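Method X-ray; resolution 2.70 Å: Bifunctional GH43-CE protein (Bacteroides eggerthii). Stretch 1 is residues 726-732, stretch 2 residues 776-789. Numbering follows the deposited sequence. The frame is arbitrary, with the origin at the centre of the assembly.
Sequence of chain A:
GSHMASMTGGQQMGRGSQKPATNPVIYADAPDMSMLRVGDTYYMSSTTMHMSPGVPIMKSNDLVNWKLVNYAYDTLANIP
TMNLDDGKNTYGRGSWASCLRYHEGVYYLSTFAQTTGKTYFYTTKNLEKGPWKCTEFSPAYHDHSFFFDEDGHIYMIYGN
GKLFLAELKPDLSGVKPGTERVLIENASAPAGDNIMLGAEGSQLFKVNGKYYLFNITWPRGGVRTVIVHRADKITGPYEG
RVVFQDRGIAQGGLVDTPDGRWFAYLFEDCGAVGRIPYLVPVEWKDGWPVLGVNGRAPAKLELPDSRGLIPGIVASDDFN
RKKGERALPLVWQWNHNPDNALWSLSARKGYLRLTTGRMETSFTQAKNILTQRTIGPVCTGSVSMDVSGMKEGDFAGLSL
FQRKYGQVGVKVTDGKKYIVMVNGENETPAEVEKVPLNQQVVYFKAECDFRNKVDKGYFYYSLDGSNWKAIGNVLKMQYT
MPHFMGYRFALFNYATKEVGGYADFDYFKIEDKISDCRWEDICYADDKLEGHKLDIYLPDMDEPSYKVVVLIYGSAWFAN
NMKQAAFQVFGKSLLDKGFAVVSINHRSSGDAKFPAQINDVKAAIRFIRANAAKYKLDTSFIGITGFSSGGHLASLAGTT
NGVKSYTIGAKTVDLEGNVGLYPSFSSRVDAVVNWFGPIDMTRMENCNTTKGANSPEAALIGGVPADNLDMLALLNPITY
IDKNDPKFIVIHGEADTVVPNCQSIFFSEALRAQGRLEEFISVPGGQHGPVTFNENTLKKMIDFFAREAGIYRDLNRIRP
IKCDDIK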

# COMPACT_ATOMS: atom_id res chain seq x y z
N PRO A 726 -34.42 17.86 -2.34
CA PRO A 726 -34.46 16.77 -1.37
C PRO A 726 -34.82 17.21 0.06
O PRO A 726 -34.87 18.40 0.36
CB PRO A 726 -33.03 16.22 -1.37
CG PRO A 726 -32.38 16.82 -2.60
CD PRO A 726 -33.05 18.16 -2.79
N LYS A 727 -35.05 16.22 0.93
CA LYS A 727 -35.22 16.42 2.36
C LYS A 727 -33.87 16.74 3.00
O LYS A 727 -32.85 16.16 2.62
CB LYS A 727 -35.83 15.17 3.01
CG LYS A 727 -37.29 15.29 3.43
CD LYS A 727 -38.26 15.45 2.28
CE LYS A 727 -39.56 16.09 2.72
NZ LYS A 727 -40.22 15.35 3.82
N PHE A 728 -33.87 17.66 3.97
CA PHE A 728 -32.65 18.09 4.66
C PHE A 728 -32.73 17.75 6.15
O PHE A 728 -33.81 17.61 6.70
CB PHE A 728 -32.45 19.60 4.49
CG PHE A 728 -31.96 20.00 3.13
CD1 PHE A 728 -32.83 20.06 2.05
CD2 PHE A 728 -30.62 20.31 2.92
CE1 PHE A 728 -32.37 20.43 0.80
CE2 PHE A 728 -30.16 20.66 1.66
CZ PHE A 728 -31.03 20.72 0.60
N ILE A 729 -31.57 17.63 6.79
CA ILE A 729 -31.46 17.69 8.24
C ILE A 729 -30.30 18.64 8.57
O ILE A 729 -29.16 18.33 8.27
CB ILE A 729 -31.25 16.30 8.86
CG1 ILE A 729 -32.53 15.46 8.80
CG2 ILE A 729 -30.72 16.41 10.29
CD1 ILE A 729 -32.54 14.26 9.72
N VAL A 730 -30.62 19.79 9.18
CA VAL A 730 -29.61 20.76 9.57
C VAL A 730 -29.36 20.58 11.07
O VAL A 730 -30.30 20.41 11.84
CB VAL A 730 -30.05 22.20 9.25
CG1 VAL A 730 -28.99 23.21 9.64
CG2 VAL A 730 -30.42 22.35 7.78
N ILE A 731 -28.07 20.61 11.46
CA ILE A 731 -27.63 20.40 12.85
C ILE A 731 -26.59 21.47 13.21
O ILE A 731 -25.70 21.76 12.41
CB ILE A 731 -27.06 18.98 13.04
CG1 ILE A 731 -28.01 17.91 12.50
CG2 ILE A 731 -26.70 18.75 14.50
CD1 ILE A 731 -27.51 16.49 12.68
N HIS A 732 -26.70 22.04 14.42
CA HIS A 732 -25.88 23.17 14.83
C HIS A 732 -25.91 23.36 16.35
O HIS A 732 -26.98 23.36 16.96
CB HIS A 732 -26.33 24.47 14.14
CG HIS A 732 -25.24 25.46 13.95
ND1 HIS A 732 -24.98 26.04 12.73
CD2 HIS A 732 -24.31 25.94 14.80
CE1 HIS A 732 -23.95 26.85 12.84
NE2 HIS A 732 -23.51 26.80 14.10
N ASN A 776 -26.13 10.74 19.71
CA ASN A 776 -27.54 10.95 19.38
C ASN A 776 -27.67 11.67 18.03
O ASN A 776 -28.45 11.24 17.18
CB ASN A 776 -28.27 11.71 20.50
CG ASN A 776 -28.07 11.09 21.87
OD1 ASN A 776 -27.83 11.79 22.85
ND2 ASN A 776 -28.16 9.77 21.95
N THR A 777 -26.89 12.74 17.85
CA THR A 777 -26.89 13.53 16.61
C THR A 777 -26.43 12.64 15.45
O THR A 777 -27.03 12.65 14.37
CB THR A 777 -26.04 14.80 16.74
OG1 THR A 777 -24.98 14.59 17.67
CG2 THR A 777 -26.85 16.00 17.18
N LEU A 778 -25.36 11.87 15.69
CA LEU A 778 -24.81 10.94 14.70
C LEU A 778 -25.90 9.93 14.29
O LEU A 778 -26.15 9.74 13.10
CB LEU A 778 -23.58 10.24 15.29
CG LEU A 778 -22.61 9.62 14.29
CD1 LEU A 778 -21.83 10.69 13.54
CD2 LEU A 778 -21.65 8.67 14.99
N LYS A 779 -26.55 9.31 15.28
CA LYS A 779 -27.54 8.25 15.07
C LYS A 779 -28.72 8.77 14.23
O LYS A 779 -29.32 8.01 13.47
CB LYS A 779 -28.03 7.70 16.41
CG LYS A 779 -28.85 6.42 16.34
CD LYS A 779 -29.99 6.37 17.34
CE LYS A 779 -30.79 5.09 17.29
NZ LYS A 779 -31.55 4.95 16.03
N LYS A 780 -29.06 10.06 14.37
CA LYS A 780 -30.18 10.65 13.64
C LYS A 780 -29.81 10.82 12.16
O LYS A 780 -30.67 10.70 11.30
CB LYS A 780 -30.61 11.97 14.26
CG LYS A 780 -31.61 11.82 15.41
CD LYS A 780 -31.90 13.11 16.11
CE LYS A 780 -32.93 12.96 17.21
NZ LYS A 780 -33.26 14.28 17.80
N MET A 781 -28.53 11.10 11.89
CA MET A 781 -28.02 11.20 10.52
C MET A 781 -28.23 9.86 9.79
O MET A 781 -28.71 9.83 8.65
CB MET A 781 -26.52 11.53 10.51
CG MET A 781 -25.96 11.74 9.12
SD MET A 781 -24.20 12.11 9.13
CE MET A 781 -23.54 10.50 9.55
N ILE A 782 -27.87 8.77 10.47
CA ILE A 782 -27.95 7.41 9.94
C ILE A 782 -29.42 7.06 9.67
O ILE A 782 -29.77 6.63 8.57
CB ILE A 782 -27.28 6.41 10.91
CG1 ILE A 782 -25.83 6.79 11.23
CG2 ILE A 782 -27.37 4.99 10.38
CD1 ILE A 782 -24.97 7.05 10.02
N ASP A 783 -30.28 7.27 10.68
CA ASP A 783 -31.69 6.87 10.64
C ASP A 783 -32.42 7.61 9.51
O ASP A 783 -33.34 7.05 8.90
CB ASP A 783 -32.37 7.11 11.98
CG ASP A 783 -31.98 6.11 13.05
OD1 ASP A 783 -31.21 5.19 12.74
OD2 ASP A 783 -32.46 6.26 14.19
N PHE A 784 -32.01 8.86 9.25
CA PHE A 784 -32.59 9.70 8.19
C PHE A 784 -32.18 9.16 6.82
O PHE A 784 -33.04 8.89 5.97
CB PHE A 784 -32.20 11.16 8.40
CG PHE A 784 -32.48 12.06 7.22
CD1 PHE A 784 -33.75 12.12 6.66
CD2 PHE A 784 -31.49 12.86 6.67
CE1 PHE A 784 -34.01 12.94 5.57
CE2 PHE A 784 -31.75 13.68 5.59
CZ PHE A 784 -33.01 13.71 5.04
N PHE A 785 -30.87 8.98 6.60
CA PHE A 785 -30.36 8.45 5.32
C PHE A 785 -30.99 7.08 5.04
O PHE A 785 -31.33 6.78 3.89
CB PHE A 785 -28.83 8.42 5.31
CG PHE A 785 -28.16 9.75 5.10
CD1 PHE A 785 -28.56 10.60 4.07
CD2 PHE A 785 -27.10 10.16 5.90
CE1 PHE A 785 -27.93 11.82 3.87
CE2 PHE A 785 -26.48 11.38 5.70
CZ PHE A 785 -26.89 12.21 4.68
N ALA A 786 -31.18 6.28 6.09
CA ALA A 786 -31.79 4.94 6.03
C ALA A 786 -33.27 5.01 5.61
O ALA A 786 -33.73 4.15 4.86
CB ALA A 786 -31.63 4.24 7.36
N ARG A 787 -34.01 6.00 6.13
CA ARG A 787 -35.45 6.14 5.85
C ARG A 787 -35.68 6.52 4.38
O ARG A 787 -36.60 6.02 3.73
CB ARG A 787 -36.10 7.19 6.76
CG ARG A 787 -36.58 6.66 8.10
CD ARG A 787 -37.39 7.70 8.84
NE ARG A 787 -36.66 8.95 9.05
CZ ARG A 787 -36.00 9.27 10.16
NH1 ARG A 787 -35.92 8.41 11.16
NH2 ARG A 787 -35.44 10.46 10.27
N GLU A 788 -34.83 7.43 3.88
CA GLU A 788 -34.92 7.96 2.52
C GLU A 788 -34.39 6.92 1.51
O GLU A 788 -34.65 7.05 0.31
CB GLU A 788 -34.14 9.27 2.40
CG GLU A 788 -34.56 10.35 3.39
CD GLU A 788 -35.84 11.11 3.07
OE1 GLU A 788 -36.05 11.44 1.89
OE2 GLU A 788 -36.62 11.36 4.00
N ALA A 789 -33.65 5.92 1.98
CA ALA A 789 -33.01 4.91 1.13
C ALA A 789 -33.77 3.58 1.19
O ALA A 789 -34.10 3.01 0.14
CB ALA A 789 -31.57 4.74 1.54

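A helix lies along a strand here, and the two run almost exactly antiparallel: their N-to-C directions differ by 178°, and the axes approach to 10.1 Å. No hydrogen bond of any kind crosses between the stretches; the contact is mostly side-chain packing, though backbone atoms such as Lys727 O also touch the Phe784 ring. The register follows from the opposed directions. Ile731 CA sits 7.9 Å from Thr777 CA, Ile729 CA 7.7 Å from Met781 CA, and Lys727 CA 8.5 Å from Glu788 CA, so the strand climbs as the helix descends. Within the helix, i-to-i+4 bonds such as Phe784 N to Lys780 O (3.1 Å) and Glu788 N to Phe784 O (3.1 Å) hold the frame.

The strand's alternation sets the first rule: Lys727, Ile729 and Ile731 point their CA-to-CB bonds toward the helix, whereas that of Phe728 points away. The helix answers with Thr777, Lys780, Phe784, Arg787 and Glu788, spaced by three or four residues, or by one at the last step, as a single helical face requires.

Phe784 is the centrepiece. Ile729 packs over one face of its ring, with CG1 3.7 Å from the ring centroid and 19° off the normal, a CH-pi contact; Ile729 CD1 comes to 3.3 Å from Phe784 CG, which is tight. At the ring's edge, Lys727 O lies 3.4 Å from Phe784 CZ, so the same ring meets an apolar side chain and a backbone carbonyl.

Toward the other end the packing is lighter, with Ile731 CG2 3.8 Å from Thr777 CG2, methyl against methyl. Charged residues border the buried centre. Lys727 CB approaches Glu788 OE1 at 3.9 Å, but the lysine's end leads away and no salt bridge forms across the contact. Lys780 likewise starts toward the strand and carries its amine off to a partner elsewhere in the structure.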